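Local atomic coordinates of glypican-1 (Homo sapiens, PDB entry 4YWT), a protein that carries heparan sulfate chains at the cell surface and through them binds alpha-4(V) collagen, taking part in Schwann cell myelination. Residues T134-A139 against E171-Q176. The protein carries 3 engineered substitutions. Numbering follows the deposited sequence.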
loop_
_atom_site.group_PDB
_atom_site.type_symbol
_atom_site.label_atom_id
_atom_site.label_comp_id
_atom_site.label_asym_id
_atom_site.label_seq_id
_atom_site.Cartn_x
_atom_site.Cartn_y
_atom_site.Cartn_z
ATOM N N THR A 134 -40.309 5.874 -14.138
ATOM C CA THR A 134 -40.904 4.807 -13.331
ATOM C C THR A 134 -41.167 3.520 -14.115
ATOM O O THR A 134 -41.175 2.432 -13.540
ATOM C CB THR A 134 -42.229 5.260 -12.686
ATOM O OG1 THR A 134 -43.145 5.674 -13.705
ATOM C CG2 THR A 134 -41.989 6.415 -11.724
ATOM N N GLN A 135 -41.375 3.641 -15.422
ATOM C CA GLN A 135 -41.613 2.469 -16.260
ATOM C C GLN A 135 -40.330 1.974 -16.919
ATOM O O GLN A 135 -40.359 1.089 -17.774
ATOM C CB GLN A 135 -42.667 2.775 -17.325
ATOM C CG GLN A 135 -44.045 3.050 -16.751
ATOM C CD GLN A 135 -44.627 1.841 -16.042
ATOM O OE1 GLN A 135 -44.585 1.748 -14.815
ATOM N NE2 GLN A 135 -45.170 0.907 -16.813
ATOM N N ASN A 136 -39.204 2.549 -16.509
ATOM C CA ASN A 136 -37.900 2.137 -17.011
ATOM C C ASN A 136 -36.887 2.046 -15.878
ATOM O O ASN A 136 -35.680 2.049 -16.110
ATOM C CB ASN A 136 -37.406 3.110 -18.082
ATOM C CG ASN A 136 -38.341 3.189 -19.273
ATOM O OD1 ASN A 136 -38.714 2.170 -19.853
ATOM N ND2 ASN A 136 -38.734 4.403 -19.635
ATOM N N ALA A 137 -37.394 1.963 -14.651
ATOM C CA ALA A 137 -36.556 1.944 -13.457
ATOM C C ALA A 137 -35.589 0.765 -13.450
ATOM O O ALA A 137 -34.445 0.892 -13.008
ATOM C CB ALA A 137 -37.425 1.919 -12.206
ATOM N N ARG A 138 -36.049 -0.381 -13.945
ATOM C CA ARG A 138 -35.214 -1.575 -13.959
ATOM C C ARG A 138 -34.018 -1.391 -14.885
ATOM O O ARG A 138 -32.969 -1.985 -14.666
ATOM C CB ARG A 138 -36.009 -2.812 -14.383
ATOM C CG ARG A 138 -35.224 -4.100 -14.188
ATOM C CD ARG A 138 -35.816 -5.279 -14.929
ATOM N NE ARG A 138 -34.844 -6.363 -15.025
ATOM C CZ ARG A 138 -35.100 -7.563 -15.534
ATOM N NH1 ARG A 138 -36.310 -7.847 -15.995
ATOM N NH2 ARG A 138 -34.144 -8.482 -15.576
ATOM N N ALA A 139 -34.178 -0.571 -15.918
ATOM C CA ALA A 139 -33.074 -0.284 -16.826
ATOM C C ALA A 139 -31.952 0.437 -16.084
ATOM O O ALA A 139 -30.780 0.066 -16.188
ATOM C CB ALA A 139 -33.553 0.544 -18.007
ATOM N N GLU A 171 -35.328 2.718 -27.399
ATOM C CA GLU A 171 -36.463 1.913 -27.849
ATOM C C GLU A 171 -37.671 2.076 -26.925
ATOM O O GLU A 171 -38.747 2.501 -27.361
ATOM C CB GLU A 171 -36.083 0.432 -27.935
ATOM C CG GLU A 171 -34.973 0.118 -28.920
ATOM C CD GLU A 171 -34.655 -1.366 -28.976
ATOM O OE1 GLU A 171 -34.975 -2.079 -28.002
ATOM O OE2 GLU A 171 -34.087 -1.817 -29.992
ATOM N N ARG A 172 -37.480 1.742 -25.650
ATOM C CA ARG A 172 -38.561 1.797 -24.665
ATOM C C ARG A 172 -39.174 3.192 -24.536
ATOM O O ARG A 172 -40.398 3.347 -24.547
ATOM C CB ARG A 172 -38.055 1.327 -23.299
ATOM C CG ARG A 172 -37.734 -0.158 -23.231
ATOM C CD ARG A 172 -37.216 -0.551 -21.857
ATOM N NE ARG A 172 -38.191 -0.276 -20.805
ATOM C CZ ARG A 172 -39.163 -1.110 -20.449
ATOM N NH1 ARG A 172 -39.293 -2.280 -21.060
ATOM N NH2 ARG A 172 -40.002 -0.776 -19.479
ATOM N N LEU A 173 -38.318 4.202 -24.417
ATOM C CA LEU A 173 -38.775 5.579 -24.270
ATOM C C LEU A 173 -39.563 6.042 -25.492
ATOM O O LEU A 173 -40.567 6.746 -25.358
ATOM C CB LEU A 173 -37.590 6.516 -24.020
ATOM C CG LEU A 173 -37.013 6.491 -22.602
ATOM C CD1 LEU A 173 -35.779 7.369 -22.500
ATOM C CD2 LEU A 173 -38.059 6.932 -21.597
ATOM N N PHE A 174 -39.117 5.644 -26.681
ATOM C CA PHE A 174 -39.827 6.027 -27.895
ATOM C C PHE A 174 -41.174 5.319 -27.984
ATOM O O PHE A 174 -42.162 5.913 -28.414
ATOM C CB PHE A 174 -38.997 5.726 -29.142
ATOM C CG PHE A 174 -39.563 6.326 -30.396
ATOM C CD1 PHE A 174 -39.387 7.672 -30.672
ATOM C CD2 PHE A 174 -40.275 5.550 -31.297
ATOM C CE1 PHE A 174 -39.908 8.234 -31.824
ATOM C CE2 PHE A 174 -40.799 6.105 -32.449
ATOM C CZ PHE A 174 -40.612 7.449 -32.713
ATOM N N LYS A 175 -41.209 4.051 -27.582
ATOM C CA LYS A 175 -42.471 3.322 -27.517
ATOM C C LYS A 175 -43.448 4.009 -26.569
ATOM O O LYS A 175 -44.636 4.135 -26.873
ATOM C CB LYS A 175 -42.254 1.876 -27.069
ATOM C CG LYS A 175 -41.629 0.972 -28.115
ATOM C CD LYS A 175 -41.594 -0.467 -27.624
ATOM C CE LYS A 175 -42.967 -0.920 -27.144
ATOM N NZ LYS A 175 -42.964 -2.346 -26.714
ATOM N N GLN A 176 -42.941 4.457 -25.423
ATOM C CA GLN A 176 -43.788 5.060 -24.399
ATOM C C GLN A 176 -44.271 6.448 -24.809
ATOM O O GLN A 176 -45.382 6.852 -24.465
ATOM C CB GLN A 176 -43.046 5.132 -23.062
ATOM C CG GLN A 176 -43.948 5.455 -21.879
ATOM C CD GLN A 176 -43.188 5.593 -20.573
ATOM O OE1 GLN A 176 -41.965 5.728 -20.561
ATOM N NE2 GLN A 176 -43.915 5.547 -19.463
#
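R172 reaches N136 along a chain that runs straight at chi2 and then bends at chi3 (60°), turning the edge of its guanidinium toward the link between helices 131-134 and 137-152. N136 meets it with CG beside its own backbone N (chi1 -60°), the amide plane nearly perpendicular to the guanidinium. R172 NE donates to N136 OD1 at 2.7 Å, from a position tilted 18° out of the amide's carbonyl plane. NH2 of R172 lies 2.6 Å from Q135 O, a hydrogen bond in the guanidinium plane and almost in line with the C=O; a weak third bond joins the same NH2 to N136 OD1 at 3.2 Å. The other end of the N136 amide, ND2, sits 3.3 Å from the methyl CD2 of L173, and its hydrogen bond goes to L132 O. Q176, extended beyond CG, crosses Q135 at about a right angle, its NE2 3.7 Å from Q135 CG, while that NE2 bonds to E131 O. Helix 158-177 is thus fastened near its C-terminal end to the turn between two helices, at one end of the elongated, largely helical glypican core. The two acceptors Q135 O and N136 OD1 stand only 2.9 Å apart, and the probably positive guanidinium shared between them would offset their mutual repulsion.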